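Side-chain contacts in glutathione S-transferase, N-terminal domain protein (Pseudomonas putida, PDB 4NAX), which binds oxidized glutathione disulfide, one per subunit, and is probably a transferase of the glutathione S-transferase superfamily: residues D53-D56 / Q57-P60; A15-P18 / E19-Q22; V133-H137 / F138-K142. All coordinates share one frame; numbering follows the deposited sequence. Where two conformers were deposited one is given.

Contact 1. Residues D53-D56 / Q57-P60; sequences DNDD and QLSP. With GDS (oxidized glutathione disulfide), chain C.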
ATOM      1  N   ASP A  53      -3.088  -2.634 -24.434  1.00 36.32           N
ATOM      2  CA  ASP A  53      -3.022  -2.262 -25.855  1.00 36.27           C
ATOM      3  C   ASP A  53      -4.374  -1.821 -26.435  1.00 55.94           C
ATOM      4  O   ASP A  53      -4.422  -0.950 -27.323  1.00 46.32           O
ATOM      5  CB  ASP A  53      -2.443  -3.423 -26.672  1.00 72.38           C
ATOM      6  CG  ASP A  53      -0.954  -3.625 -26.431  1.00 54.60           C
ATOM      7  OD1 ASP A  53      -0.290  -2.689 -25.936  1.00 52.69           O
ATOM      8  OD2 ASP A  53      -0.442  -4.716 -26.756  1.00 82.00           O
ATOM      9  N   ASN A  54      -5.451  -2.430 -25.936  1.00 35.11           N
ATOM     10  CA  ASN A  54      -6.817  -2.070 -26.323  1.00 37.11           C
ATOM     11  C   ASN A  54      -7.506  -1.087 -25.370  1.00 25.51           C
ATOM     12  O   ASN A  54      -8.701  -0.827 -25.532  1.00 32.45           O
ATOM     13  CB  ASN A  54      -7.688  -3.331 -26.470  1.00 44.89           C
ATOM     14  CG  ASN A  54      -7.790  -3.814 -27.901  1.00 66.55           C
ATOM     15  OD1 ASN A  54      -8.891  -4.023 -28.418  1.00125.05           O
ATOM     16  ND2 ASN A  54      -6.649  -3.996 -28.551  1.00 76.08           N
ATOM     17  N   ASP A  55      -6.760  -0.512 -24.416  1.00 30.91           N
ATOM     18  CA  ASP A  55      -7.321   0.389 -23.383  1.00 28.23           C
ATOM     19  C   ASP A  55      -8.413  -0.307 -22.548  1.00 20.20           C
ATOM     20  O   ASP A  55      -9.334   0.356 -22.087  1.00 23.72           O
ATOM     21  CB  ASP A  55      -7.889   1.703 -24.000  1.00 30.66           C
ATOM     22  CG  ASP A  55      -6.812   2.681 -24.484  1.00 31.21           C
ATOM     23  OD1 ASP A  55      -5.623   2.536 -24.141  1.00 34.58           O
ATOM     24  OD2 ASP A  55      -7.187   3.614 -25.236  1.00 38.89           O
ATOM     25  N   ASP A  56      -8.295  -1.636 -22.388  1.00 23.40           N
ATOM     26  CA  ASP A  56      -9.335  -2.429 -21.693  1.00 23.51           C
ATOM     27  C   ASP A  56      -9.527  -1.926 -20.264  1.00 19.47           C
ATOM     28  O   ASP A  56     -10.645  -1.925 -19.746  1.00 18.67           O
ATOM     29  CB  ASP A  56      -8.985  -3.933 -21.607  1.00 22.37           C
ATOM     30  CG  ASP A  56      -9.287  -4.715 -22.864  1.00 22.87           C
ATOM     31  OD1 ASP A  56      -9.948  -4.195 -23.805  1.00 27.76           O
ATOM     32  OD2 ASP A  56      -8.849  -5.903 -22.871  1.00 25.39           O
ATOM     33  N   GLN A  57      -8.426  -1.512 -19.636  1.00 18.50           N
ATOM     34  CA  GLN A  57      -8.474  -1.074 -18.247  1.00 17.20           C
ATOM     35  C   GLN A  57      -9.148   0.293 -18.115  1.00 15.66           C
ATOM     36  O   GLN A  57      -9.489   0.722 -17.027  1.00 16.26           O
ATOM     37  CB  GLN A  57      -7.073  -1.057 -17.602  1.00 18.05           C
ATOM     38  CG  GLN A  57      -6.188   0.144 -17.914  1.00 19.36           C
ATOM     39  CD  GLN A  57      -5.588   0.200 -19.309  1.00 22.15           C
ATOM     40  OE1 GLN A  57      -5.971  -0.530 -20.231  1.00 23.30           O
ATOM     41  NE2 GLN A  57      -4.631   1.091 -19.465  1.00 22.44           N
ATOM     42  N   LEU A  58      -9.318   0.973 -19.247  1.00 17.84           N
ATOM     43  CA  LEU A  58     -10.033   2.250 -19.271  1.00 18.64           C
ATOM     44  C   LEU A  58     -11.504   2.111 -19.694  1.00 19.06           C
ATOM     45  O   LEU A  58     -12.231   3.116 -19.753  1.00 20.88           O
ATOM     46  CB  LEU A  58      -9.337   3.241 -20.201  1.00 20.59           C
ATOM     47  CG  LEU A  58      -7.878   3.543 -19.856  1.00 21.66           C
ATOM     48  CD1 LEU A  58      -7.218   4.458 -20.866  1.00 22.88           C
ATOM     49  CD2 LEU A  58      -7.747   4.159 -18.470  1.00 27.15           C
ATOM     50  N   SER A  59     -11.942   0.887 -19.990  1.00 19.91           N
ATOM     51  CA  SER A  59     -13.328   0.664 -20.382  1.00 19.65           C
ATOM     52  C   SER A  59     -14.286   0.927 -19.232  1.00 20.48           C
ATOM     53  O   SER A  59     -13.953   0.711 -18.051  1.00 20.21           O
ATOM     54  CB  SER A  59     -13.517  -0.749 -20.928  1.00 22.30           C
ATOM     55  OG  SER A  59     -13.343  -1.718 -19.904  1.00 19.56           O
ATOM     56  N   PRO A  60     -15.515   1.346 -19.562  1.00 19.95           N
ATOM     57  CA  PRO A  60     -16.512   1.558 -18.523  1.00 21.36           C
ATOM     58  C   PRO A  60     -16.814   0.256 -17.774  1.00 19.14           C
ATOM     59  O   PRO A  60     -17.044   0.275 -16.577  1.00 19.38           O
ATOM     60  CB  PRO A  60     -17.754   2.106 -19.272  1.00 24.21           C
ATOM     61  CG  PRO A  60     -17.373   2.191 -20.709  1.00 31.34           C
ATOM     62  CD  PRO A  60     -15.950   1.786 -20.896  1.00 23.54           C
TER
HETATM   63  N1  GDS C 301       0.396   4.729 -15.611  1.00 38.86           N
HETATM   64  CA1 GDS C 301       1.617   3.973 -15.342  1.00 28.34           C
HETATM   65  C1  GDS C 301       2.841   4.850 -15.489  1.00 35.38           C
HETATM   66  OE1 GDS C 301       3.890   4.491 -14.904  1.00 27.52           O
HETATM   67  OE2 GDS C 301       2.795   5.894 -16.176  1.00 42.97           O
HETATM   68  CB1 GDS C 301       1.705   2.792 -16.315  1.00 24.99           C
HETATM   69  CG1 GDS C 301       2.693   1.695 -15.895  1.00 22.04           C
HETATM   70  CD1 GDS C 301       2.244   1.000 -14.635  1.00 19.51           C
HETATM   71  O1  GDS C 301       1.064   0.940 -14.343  1.00 22.36           O
HETATM   72  N2  GDS C 301       3.216   0.489 -13.889  1.00 15.87           N
HETATM   73  CA2 GDS C 301       2.968  -0.276 -12.683  1.00 15.89           C
HETATM   74  C2  GDS C 301       3.532   0.419 -11.473  1.00 14.48           C
HETATM   75  O2  GDS C 301       4.606   1.008 -11.527  1.00 16.11           O
HETATM   76  CB2 GDS C 301       3.604  -1.662 -12.805  1.00 15.26           C
HETATM   77  SG2 GDS C 301       2.843  -2.740 -14.012  1.00 19.30           S
HETATM   78  N3  GDS C 301       2.831   0.316 -10.346  1.00 13.82           N
HETATM   79  CA3 GDS C 301       3.252   0.949  -9.108  1.00 14.13           C
HETATM   80  C3  GDS C 301       2.851   0.201  -7.855  1.00 13.63           C
HETATM   81  OE3 GDS C 301       2.761   0.880  -6.811  1.00 14.80           O
HETATM   82  OE4 GDS C 301       2.712  -1.025  -7.931  1.00 14.53           O
HETATM   83  N4  GDS C 301      -1.763   0.142 -15.037  1.00 15.43           N
HETATM   84  CA4 GDS C 301      -2.736   0.596 -16.007  1.00 17.64           C
HETATM   85  C4  GDS C 301      -2.723   2.085 -16.218  1.00 21.68           C
HETATM   86  OE5 GDS C 301      -3.509   2.585 -17.075  1.00 23.92           O
HETATM   87  OE6 GDS C 301      -1.892   2.764 -15.563  1.00 24.15           O
HETATM   88  C5  GDS C 301      -2.030  -0.880 -14.235  1.00 13.72           C
HETATM   89  O5  GDS C 301      -3.116  -1.451 -14.256  1.00 14.52           O
HETATM   90  CA5 GDS C 301      -0.924  -1.344 -13.312  1.00 14.27           C
HETATM   91  N5  GDS C 301      -1.469  -1.652 -11.994  1.00 12.84           N
HETATM   92  CB5 GDS C 301      -0.276  -2.583 -13.931  1.00 14.56           C
HETATM   93  SG5 GDS C 301       1.008  -3.341 -12.934  1.00 17.20           S
HETATM   94  CA6 GDS C 301      -2.090  -1.049  -7.158  1.00 12.88           C
HETATM   95  C6  GDS C 301      -2.109  -2.516  -6.848  1.00 12.52           C
HETATM   96  OE7 GDS C 301      -2.998  -3.222  -7.383  1.00 12.66           O
HETATM   97  OE8 GDS C 301      -1.237  -2.954  -6.061  1.00 13.72           O
HETATM   98  N6  GDS C 301      -1.593  -0.305  -5.984  1.00 13.15           N
HETATM   99  CB6 GDS C 301      -1.204  -0.781  -8.376  1.00 13.09           C
HETATM  100  CG6 GDS C 301      -1.774  -1.434  -9.640  1.00 13.06           C
HETATM  101  CD6 GDS C 301      -1.031  -1.042 -10.889  1.00 12.80           C
HETATM  102  O6  GDS C 301      -0.077  -0.256 -10.866  1.00 13.97           O
HETATM  103  O   HOH W   1      -3.544   1.664 -22.128  1.00 34.24           O
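Ser59 reaches back to the carbonyl of Asp56, and Leu58 folds over Asp55. Two bonds grip Asp56 O. Ser59 OG donates to Asp56 O at 2.7 Å and lies in the carbonyl plane. Ser59 N donates to the same Asp56 O at 3.1 Å, but from above that plane. Ser59 OG sits between its own backbone N and carbonyl carbon (chi1 68°), which turns it back to Asp56 while it also caps the N-H of Phe62. One residue earlier, Leu58 N donates to Asp55 O at 2.9 Å. Leu58 CB rests near that same oxygen. Its CD1 meets the carboxylate carbon CG of Asp55 at 4.1 Å, where the two side chains cross at a slant.

Gln57 carries the contact to the ligand. Its CB lies against the carbonyl carbon of Asp56. Its CG, between the backbone N and the carbonyl carbon (chi1 80°), comes to 3.7 Å from OE5 of the glutathione disulfide. The chain then bends at chi2, which carries the amide on toward OE5. OE1 turns back toward the backbone of Asp55 and Asp56; it is buried and has no hydrogen-bond partner in the model. NE2 points the other way and makes two bonds. It donates to OE5 of the disulfide at 3.0 Å, almost straight at 170°. It also donates to a water, and this water donates to Asp55 OD1. Asp55 is therefore a second-shell residue that can help fix the rotation of the Gln57 amide. The carboxylate of Asp56 turns away from the disulfide, with OD2 accepting from Ser51 N.

The turn of 3-10 helix ends in a serine N-cap on helix 60-65. It lies in the thioredoxin-like N-terminal domain, where Gln57 binds a glycyl carboxylate of the glutathione disulfide.

Contact 2. Residues A15-P18 / E19-Q22; sequences AKHP and ERLQ
The first torsions of His17 (chi1 -50°) and Arg20 (chi1 -63°) set CG beside the backbone N in both residues. The two side chains then run side by side and point the same way. Arg20 stays extended from CG to NE and carries its guanidinium over the imidazole of His17, where it stacks flat. The centres are 4.0 Å apart and the planes differ by 21°. NH1 of Arg20 stands over the centre of the His17 ring. CD of Arg20 packs on CB of His17 at 3.6 Å. The opposite face of the ring carries CB of Lys16, displaced toward the rim.

Glu19 folds back over the turn. Its OE2 comes to 3.5 Å from CD of Pro18. A water joins the ring to this carboxylate: it donates to Glu19 OE1 at 2.6 Å and lies 2.7 Å from His17 ND1, in the ring plane. The charge of Arg20 is near, but the pair of Arg20 NE with Glu19 OE1 is long, and no N-H points at the oxygen.

Beneath these groups is a type I beta turn from His17 to Arg20, closed by Arg20 N donating to His17 O at 2.9 Å. Gln22 NE2 donates to Arg20 O at 2.9 Å, and Gln22 OE1 meets Ala15 CB at 3.4 Å.

The turn leads from the loop after helix 9-12 into strand 21-25. Gln22 is held from neighbouring strand 45-49: its OE1 bonds His48 and its NE2 bonds Glu46. Glu46 also takes the backbone N-H groups of Lys16 and His17, which ties the incoming loop to that strand.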
ATOM      1  N   ALA A  15     -18.076 -14.869 -17.709  1.00 19.36           N
ATOM      2  CA  ALA A  15     -17.640 -15.999 -16.933  1.00 19.57           C
ATOM      3  C   ALA A  15     -18.097 -17.307 -17.588  1.00 18.85           C
ATOM      4  O   ALA A  15     -19.297 -17.560 -17.708  1.00 23.19           O
ATOM      5  CB  ALA A  15     -18.206 -15.908 -15.528  1.00 20.19           C
ATOM      6  N   LYS A  16     -17.143 -18.130 -18.011  1.00 18.43           N
ATOM      7  CA  LYS A  16     -17.395 -19.519 -18.422  0.50 18.51           C
ATOM      8  C   LYS A  16     -17.694 -20.412 -17.223  1.00 18.59           C
ATOM      9  O   LYS A  16     -18.362 -21.444 -17.360  1.00 21.70           O
ATOM     10  CB  LYS A  16     -16.196 -20.086 -19.202  0.50 20.84           C
ATOM     11  CG  LYS A  16     -15.849 -19.276 -20.435  0.50 25.18           C
ATOM     12  CD  LYS A  16     -14.846 -19.957 -21.345  0.50 24.13           C
ATOM     13  CE  LYS A  16     -14.881 -19.319 -22.733  0.50 45.00           C
ATOM     14  NZ  LYS A  16     -16.062 -19.723 -23.549  0.50 47.99           N
ATOM     15  N   HIS A  17     -17.173 -20.003 -16.059  1.00 16.86           N
ATOM     16  CA  HIS A  17     -17.274 -20.767 -14.832  1.00 17.50           C
ATOM     17  C   HIS A  17     -17.724 -19.811 -13.741  1.00 16.45           C
ATOM     18  O   HIS A  17     -16.914 -19.373 -12.913  1.00 17.21           O
ATOM     19  CB  HIS A  17     -15.925 -21.370 -14.452  1.00 17.92           C
ATOM     20  CG  HIS A  17     -15.253 -22.114 -15.564  1.00 18.96           C
ATOM     21  ND1 HIS A  17     -15.685 -23.340 -16.017  1.00 21.47           N
ATOM     22  CD2 HIS A  17     -14.162 -21.808 -16.304  1.00 21.25           C
ATOM     23  CE1 HIS A  17     -14.891 -23.760 -16.982  1.00 25.34           C
ATOM     24  NE2 HIS A  17     -13.964 -22.842 -17.183  1.00 24.62           N
ATOM     25  N   PRO A  18     -19.021 -19.465 -13.742  1.00 18.76           N
ATOM     26  CA  PRO A  18     -19.475 -18.416 -12.806  1.00 19.27           C
ATOM     27  C   PRO A  18     -19.460 -18.801 -11.324  1.00 18.27           C
ATOM     28  O   PRO A  18     -19.600 -17.927 -10.466  1.00 20.32           O
ATOM     29  CB  PRO A  18     -20.898 -18.121 -13.275  1.00 23.67           C
ATOM     30  CG  PRO A  18     -21.317 -19.361 -13.991  1.00 27.64           C
ATOM     31  CD  PRO A  18     -20.095 -19.914 -14.641  1.00 20.38           C
ATOM     32  N   GLU A  19     -19.203 -20.066 -11.029  1.00 17.00           N
ATOM     33  CA  GLU A  19     -19.012 -20.543  -9.667  1.00 18.06           C
ATOM     34  C   GLU A  19     -17.583 -20.308  -9.160  1.00 16.88           C
ATOM     35  O   GLU A  19     -17.294 -20.562  -7.994  1.00 19.23           O
ATOM     36  CB  GLU A  19     -19.356 -22.038  -9.591  1.00 20.55           C
ATOM     37  CG  GLU A  19     -18.315 -23.021 -10.161  1.00 22.49           C
ATOM     38  CD  GLU A  19     -18.232 -23.154 -11.695  1.00 21.46           C
ATOM     39  OE1 GLU A  19     -17.455 -24.031 -12.126  1.00 30.18           O
ATOM     40  OE2 GLU A  19     -18.886 -22.424 -12.462  1.00 22.63           O
ATOM     41  N   ARG A  20     -16.688 -19.859 -10.046  1.00 16.09           N
ATOM     42  CA  ARG A  20     -15.285 -19.608  -9.696  1.00 15.77           C
ATOM     43  C   ARG A  20     -14.999 -18.140  -9.545  1.00 14.60           C
ATOM     44  O   ARG A  20     -15.523 -17.319 -10.280  1.00 14.50           O
ATOM     45  CB  ARG A  20     -14.339 -20.156 -10.775  1.00 17.37           C
ATOM     46  CG  ARG A  20     -14.438 -21.661 -10.926  1.00 19.35           C
ATOM     47  CD  ARG A  20     -13.437 -22.223 -11.928  1.00 20.48           C
ATOM     48  NE  ARG A  20     -13.727 -23.636 -12.071  1.00 22.15           N
ATOM     49  CZ  ARG A  20     -13.354 -24.416 -13.074  1.00 28.22           C
ATOM     50  NH1 ARG A  20     -12.618 -23.940 -14.060  1.00 22.01           N
ATOM     51  NH2 ARG A  20     -13.730 -25.698 -13.074  1.00 32.02           N
ATOM     52  N   LEU A  21     -14.077 -17.829  -8.629  1.00 14.65           N
ATOM     53  CA  LEU A  21     -13.494 -16.494  -8.551  1.00 14.27           C
ATOM     54  C   LEU A  21     -13.003 -16.067  -9.938  1.00 13.16           C
ATOM     55  O   LEU A  21     -12.321 -16.832 -10.642  1.00 14.40           O
ATOM     56  CB  LEU A  21     -12.363 -16.499  -7.533  1.00 13.89           C
ATOM     57  CG  LEU A  21     -11.683 -15.144  -7.301  1.00 14.20           C
ATOM     58  CD1 LEU A  21     -11.194 -15.050  -5.867  1.00 15.37           C
ATOM     59  CD2 LEU A  21     -10.519 -14.898  -8.255  1.00 14.66           C
ATOM     60  N   GLN A  22     -13.354 -14.839 -10.302  1.00 12.86           N
ATOM     61  CA  GLN A  22     -12.982 -14.226 -11.569  1.00 13.35           C
ATOM     62  C   GLN A  22     -11.828 -13.267 -11.329  1.00 13.05           C
ATOM     63  O   GLN A  22     -11.904 -12.397 -10.463  1.00 13.60           O
ATOM     64  CB  GLN A  22     -14.178 -13.465 -12.168  1.00 14.42           C
ATOM     65  CG  GLN A  22     -15.442 -14.312 -12.319  1.00 15.07           C
ATOM     66  CD  GLN A  22     -15.335 -15.335 -13.425  1.00 14.67           C
ATOM     67  OE1 GLN A  22     -15.108 -14.981 -14.588  1.00 15.65           O
ATOM     68  NE2 GLN A  22     -15.506 -16.594 -13.089  1.00 14.92           N
TER
HETATM   69  O   HOH W   2     -17.776 -24.499 -14.710  1.00 32.06           O

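Contact 3. Residues V133-H137 / F138-K142; sequences VGFFH and FFAGK. With FMT (formic acid), chain E.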
ATOM      1  N   VAL A 133      11.668   3.715 -11.176  1.00 13.95           N
ATOM      2  CA  VAL A 133      12.901   3.314 -11.851  1.00 14.31           C
ATOM      3  C   VAL A 133      12.560   2.797 -13.255  1.00 14.40           C
ATOM      4  O   VAL A 133      13.250   3.115 -14.221  1.00 15.55           O
ATOM      5  CB  VAL A 133      13.697   2.272 -11.062  1.00 14.43           C
ATOM      6  CG1 VAL A 133      14.892   1.767 -11.866  1.00 15.72           C
ATOM      7  CG2 VAL A 133      14.169   2.899  -9.748  1.00 15.51           C
ATOM      8  N   GLY A 134      11.495   2.005 -13.379  1.00 14.33           N
ATOM      9  CA  GLY A 134      11.072   1.559 -14.685  1.00 15.73           C
ATOM     10  C   GLY A 134      10.795   2.744 -15.604  1.00 15.66           C
ATOM     11  O   GLY A 134      11.246   2.773 -16.762  1.00 16.43           O
ATOM     12  N   PHE A 135      10.085   3.752 -15.107  1.00 15.13           N
ATOM     13  CA  PHE A 135       9.790   4.906 -15.951  1.00 15.36           C
ATOM     14  C   PHE A 135      11.061   5.609 -16.429  1.00 15.53           C
ATOM     15  O   PHE A 135      11.179   5.951 -17.612  1.00 16.28           O
ATOM     16  CB  PHE A 135       8.889   5.928 -15.260  1.00 15.36           C
ATOM     17  CG  PHE A 135       8.514   7.057 -16.168  1.00 15.58           C
ATOM     18  CD1 PHE A 135       7.659   6.826 -17.239  1.00 18.14           C
ATOM     19  CD2 PHE A 135       9.087   8.312 -16.027  1.00 16.52           C
ATOM     20  CE1 PHE A 135       7.367   7.840 -18.137  1.00 19.13           C
ATOM     21  CE2 PHE A 135       8.791   9.325 -16.914  1.00 17.27           C
ATOM     22  CZ  PHE A 135       7.932   9.090 -17.965  1.00 18.59           C
ATOM     23  N   PHE A 136      12.002   5.831 -15.511  1.00 14.79           N
ATOM     24  CA  PHE A 136      13.199   6.628 -15.786  1.00 15.04           C
ATOM     25  C   PHE A 136      14.390   5.870 -16.357  1.00 15.52           C
ATOM     26  O   PHE A 136      15.403   6.482 -16.725  1.00 16.99           O
ATOM     27  CB  PHE A 136      13.602   7.440 -14.548  1.00 15.28           C
ATOM     28  CG  PHE A 136      12.659   8.578 -14.256  1.00 15.53           C
ATOM     29  CD1 PHE A 136      12.618   9.687 -15.103  1.00 15.96           C
ATOM     30  CD2 PHE A 136      11.793   8.542 -13.177  1.00 15.26           C
ATOM     31  CE1 PHE A 136      11.748  10.721 -14.870  1.00 17.37           C
ATOM     32  CE2 PHE A 136      10.917   9.587 -12.932  1.00 16.36           C
ATOM     33  CZ  PHE A 136      10.900  10.684 -13.775  1.00 16.39           C
ATOM     34  N   HIS A 137      14.263   4.548 -16.466  1.00 16.23           N
ATOM     35  CA  HIS A 137      15.323   3.723 -17.052  1.00 17.03           C
ATOM     36  C   HIS A 137      14.888   2.839 -18.216  1.00 18.05           C
ATOM     37  O   HIS A 137      15.711   2.471 -19.047  1.00 20.81           O
ATOM     38  CB  HIS A 137      15.978   2.845 -15.979  1.00 17.17           C
ATOM     39  CG  HIS A 137      17.135   2.046 -16.489  1.00 19.60           C
ATOM     40  ND1 HIS A 137      18.264   2.627 -17.023  1.00 22.34           N
ATOM     41  CD2 HIS A 137      17.324   0.709 -16.578  1.00 21.72           C
ATOM     42  CE1 HIS A 137      19.104   1.683 -17.400  1.00 25.41           C
ATOM     43  NE2 HIS A 137      18.559   0.511 -17.141  1.00 25.59           N
ATOM     44  N   PHE A 138      13.606   2.506 -18.274  1.00 17.64           N
ATOM     45  CA  PHE A 138      13.093   1.571 -19.274  1.00 19.27           C
ATOM     46  C   PHE A 138      12.021   2.174 -20.190  1.00 19.20           C
ATOM     47  O   PHE A 138      11.985   1.872 -21.384  1.00 23.59           O
ATOM     48  CB  PHE A 138      12.597   0.298 -18.551  1.00 20.66           C
ATOM     49  CG  PHE A 138      12.158  -0.805 -19.475  1.00 23.87           C
ATOM     50  CD1 PHE A 138      13.092  -1.580 -20.149  1.00 29.26           C
ATOM     51  CD2 PHE A 138      10.814  -1.070 -19.655  1.00 25.43           C
ATOM     52  CE1 PHE A 138      12.677  -2.591 -21.008  1.00 31.57           C
ATOM     53  CE2 PHE A 138      10.393  -2.084 -20.498  1.00 31.22           C
ATOM     54  CZ  PHE A 138      11.322  -2.837 -21.180  1.00 31.43           C
ATOM     55  N   PHE A 139      11.138   3.002 -19.643  1.00 18.92           N
ATOM     56  CA  PHE A 139      10.082   3.629 -20.430  1.00 20.22           C
ATOM     57  C   PHE A 139      10.506   5.057 -20.844  1.00 19.98           C
ATOM     58  O   PHE A 139      11.695   5.328 -20.959  1.00 21.51           O
ATOM     59  CB  PHE A 139       8.731   3.555 -19.695  1.00 20.84           C
ATOM     60  CG  PHE A 139       8.270   2.138 -19.420  1.00 21.79           C
ATOM     61  CD1 PHE A 139       7.856   1.303 -20.469  1.00 25.91           C
ATOM     62  CD2 PHE A 139       8.244   1.623 -18.130  1.00 23.74           C
ATOM     63  CE1 PHE A 139       7.434   0.002 -20.224  1.00 32.78           C
ATOM     64  CE2 PHE A 139       7.824   0.325 -17.886  1.00 26.64           C
ATOM     65  CZ  PHE A 139       7.423  -0.488 -18.927  1.00 28.86           C
ATOM     66  N   ALA A 140       9.574   5.967 -21.079  1.00 22.42           N
ATOM     67  CA  ALA A 140       9.916   7.235 -21.739  1.00 24.47           C
ATOM     68  C   ALA A 140      10.933   8.074 -20.978  1.00 22.61           C
ATOM     69  O   ALA A 140      11.804   8.750 -21.568  1.00 22.86           O
ATOM     70  CB  ALA A 140       8.654   8.043 -21.998  1.00 29.43           C
ATOM     71  N   GLY A 141      10.866   8.013 -19.656  1.00 18.48           N
ATOM     72  CA  GLY A 141      11.746   8.852 -18.857  1.00 18.22           C
ATOM     73  C   GLY A 141      13.221   8.554 -19.078  1.00 18.28           C
ATOM     74  O   GLY A 141      14.074   9.359 -18.757  1.00 18.22           O
ATOM     75  N   LYS A 142      13.522   7.388 -19.635  1.00 19.01           N
ATOM     76  CA  LYS A 142      14.909   7.015 -19.899  1.00 19.29           C
ATOM     77  C   LYS A 142      15.606   7.984 -20.852  1.00 19.11           C
ATOM     78  O   LYS A 142      16.830   8.112 -20.833  1.00 21.80           O
ATOM     79  CB  LYS A 142      14.997   5.583 -20.427  1.00 20.45           C
ATOM     80  CG  LYS A 142      14.712   5.402 -21.897  1.00 25.64           C
ATOM     81  CD  LYS A 142      14.787   3.922 -22.260  1.00 33.51           C
ATOM     82  CE  LYS A 142      14.314   3.650 -23.680  1.00 62.74           C
ATOM     83  NZ  LYS A 142      12.842   3.810 -23.863  1.00122.66           N
TER
HETATM   84  C   FMT E 303      18.495   6.019 -18.018  1.00 19.10           C
HETATM   85  O1  FMT E 303      18.918   7.159 -17.921  1.00 27.81           O
HETATM   86  O2  FMT E 303      19.048   5.097 -17.237  1.00 26.16           O
HETATM   87  O   HOH W   3      16.137   9.229 -17.025  1.00 19.19           O
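Gly134 O takes two backbone donors. Phe138 N lies 2.8 Å from Gly134 O, and Phe139 N is 2.9 Å from the same oxygen. His137 ND1 donates to O2 of formic acid at 2.6 Å and 166°; the oxygen lies at the edge of the ring, in its plane. NE2 of the same ring bonds Asn197 O. The formic acid, probably from the crystallisation liquor, also meets Lys147 and Arg150. A water donates to both Phe136 O and Gly141 O, bridging helix and turn. Lys142 lays CB and CD along the carbonyl of His137, and its NZ makes weak bonds to the carbonyls of Phe138 and Phe139.

Packing centres on Phe135. The Phe135 ring is carried against the turn by a first torsion of -176°, which places CG opposite the backbone N. Gly141 CA lies over one face, 4.0 Å from the Phe135 ring centroid, as a CH-pi contact. CE1 of Phe135 touches Ala140 CB at 4.1 Å. CD2 of Phe135 stands over the centre of the Phe136 ring, and CD2 of Phe138 over that of Phe139.

Arg152 of the second subunit makes a cation-pi contact with Phe135. This is the C-terminal end of helix 109-137 in the all-helical domain of the GST fold, at the subunit interface and near a bound glutathione disulfide.

Overall arrangement
Along the chain the order is contact 2, contact 1, contact 3. Contacts 1 and 2 share the thioredoxin-like N-terminal domain, with centres 21 Å apart. Contact 2 joins the loop after helix 9-12 to strand 21-25 at the surface. Contact 1 follows the adjacent parallel strand 45-49 and leads into helix 60-65. Contact 3 ends helix 109-137 in the C-terminal helical domain. Its centre is 23 Å from that of contact 1 and 37 Å from that of contact 2, on the other side of the chain's centre from contact 2. None touches another. Gln57 of contact 1 bonds glutathione disulfide, and the side chain of Phe135 of contact 3 lies about 5 Å from one, so both domains border the ligand.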